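PDB 5C2Y: RNA polymerase II subunit B1 CTD phosphatase RTR1 from Saccharomyces cerevisiae, which dephosphorylates the C-terminal domain repeats of the largest RNA polymerase II subunit and so regulates the polymerase during transcription. Local coordinates for residues Gln25-Met28 with His29-Glu32. Sequence-based numbering, arbitrary orientation.
Sequences QLSM and HEAE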
loop_
_atom_site.group_PDB
_atom_site.type_symbol
_atom_site.label_atom_id
_atom_site.label_comp_id
_atom_site.label_asym_id
_atom_site.label_seq_id
_atom_site.Cartn_x
_atom_site.Cartn_y
_atom_site.Cartn_z
ATOM N N GLN A 25 7.762 -14.094 17.861
ATOM C CA GLN A 25 6.678 -13.293 18.420
ATOM C C GLN A 25 7.079 -11.883 18.850
ATOM O O GLN A 25 7.800 -11.700 19.840
ATOM C CB GLN A 25 6.071 -14.013 19.608
ATOM C CG GLN A 25 4.928 -13.283 20.233
ATOM C CD GLN A 25 3.777 -13.165 19.293
ATOM O OE1 GLN A 25 3.337 -14.162 18.720
ATOM N NE2 GLN A 25 3.278 -11.945 19.111
ATOM N N LEU A 26 6.563 -10.895 18.114
ATOM C CA LEU A 26 6.818 -9.479 18.367
ATOM C C LEU A 26 6.003 -8.902 19.522
ATOM O O LEU A 26 4.861 -9.278 19.735
ATOM C CB LEU A 26 6.518 -8.654 17.114
ATOM C CG LEU A 26 7.378 -8.782 15.866
ATOM C CD1 LEU A 26 6.681 -8.057 14.741
ATOM C CD2 LEU A 26 8.771 -8.234 16.085
ATOM N N SER A 27 6.599 -7.961 20.247
ATOM C CA SER A 27 5.859 -7.107 21.172
ATOM C C SER A 27 4.999 -6.084 20.427
ATOM O O SER A 27 5.274 -5.756 19.263
ATOM C CB SER A 27 6.824 -6.374 22.072
ATOM O OG SER A 27 7.508 -5.399 21.298
ATOM N N MET A 28 3.984 -5.548 21.101
ATOM C CA MET A 28 3.153 -4.501 20.498
ATOM C C MET A 28 3.964 -3.301 20.056
ATOM O O MET A 28 3.711 -2.730 18.994
ATOM C CB MET A 28 2.094 -4.035 21.468
ATOM C CG MET A 28 1.152 -5.104 21.875
ATOM S SD MET A 28 -0.239 -4.282 22.625
ATOM C CE MET A 28 -1.415 -5.639 22.719
ATOM N N HIS A 29 4.931 -2.924 20.888
ATOM C CA HIS A 29 5.873 -1.866 20.569
ATOM C C HIS A 29 6.752 -2.162 19.362
ATOM O O HIS A 29 7.020 -1.264 18.556
ATOM C CB HIS A 29 6.778 -1.595 21.756
ATOM C CG HIS A 29 7.926 -0.695 21.434
ATOM N ND1 HIS A 29 7.859 0.677 21.557
ATOM C CD2 HIS A 29 9.177 -0.967 20.985
ATOM C CE1 HIS A 29 9.017 1.208 21.206
ATOM N NE2 HIS A 29 9.830 0.235 20.845
ATOM N N GLU A 30 7.241 -3.398 19.258
ATOM C CA GLU A 30 8.084 -3.786 18.117
ATOM C C GLU A 30 7.338 -3.706 16.793
ATOM O O GLU A 30 7.861 -3.200 15.796
ATOM C CB GLU A 30 8.626 -5.201 18.301
ATOM C CG GLU A 30 9.769 -5.288 19.278
ATOM C CD GLU A 30 10.182 -6.709 19.565
ATOM O OE1 GLU A 30 9.287 -7.541 19.836
ATOM O OE2 GLU A 30 11.399 -6.998 19.516
ATOM N N ALA A 31 6.123 -4.236 16.778
ATOM C CA ALA A 31 5.304 -4.142 15.589
ATOM C C ALA A 31 5.192 -2.673 15.207
ATOM O O ALA A 31 5.347 -2.317 14.036
ATOM C CB ALA A 31 3.950 -4.745 15.823
ATOM N N GLU A 32 4.963 -1.819 16.205
ATOM C CA GLU A 32 4.861 -0.384 15.959
ATOM C C GLU A 32 6.102 0.149 15.273
ATOM O O GLU A 32 5.996 0.772 14.214
ATOM C CB GLU A 32 4.622 0.388 17.258
ATOM C CG GLU A 32 3.164 0.480 17.653
ATOM C CD GLU A 32 2.960 1.314 18.896
ATOM O OE1 GLU A 32 3.966 1.749 19.502
ATOM O OE2 GLU A 32 1.794 1.532 19.271
#
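S27 and E30 form a capping box at the N-terminus of helix 28-42. S27 is the N-cap. Its OG accepts a bond from E30 N at 2.9 Å. In return, the carboxylate of E30 reaches back to the backbone of S27. E30 OE1 accepts a hydrogen bond from S27 N at 2.8 Å, almost straight at 174°. OE1 uses its anti lone pair for this bond. The hydroxyl S27 OG also gives a weak bond to OE1, at 3.1 Å. E30 CG lies anti to the carbonyl carbon (chi1 -77°), which turns the extended side chain back toward the cap. L26 passes across E30, with L26 CD2 3.8 Å from E30 CB, and L26 also rests on H144. The first helical backbone bonds follow, A31 N to S27 O at 3.0 Å and E32 N to M28 O at 3.2 Å. With an alanine at E30, S27 N would probably lose its acceptor and S27 OG its weak partner. The box thus satisfies two backbone N-H groups at the helix start, and the carboxylate charge there probably interacts favourably with the helix dipole.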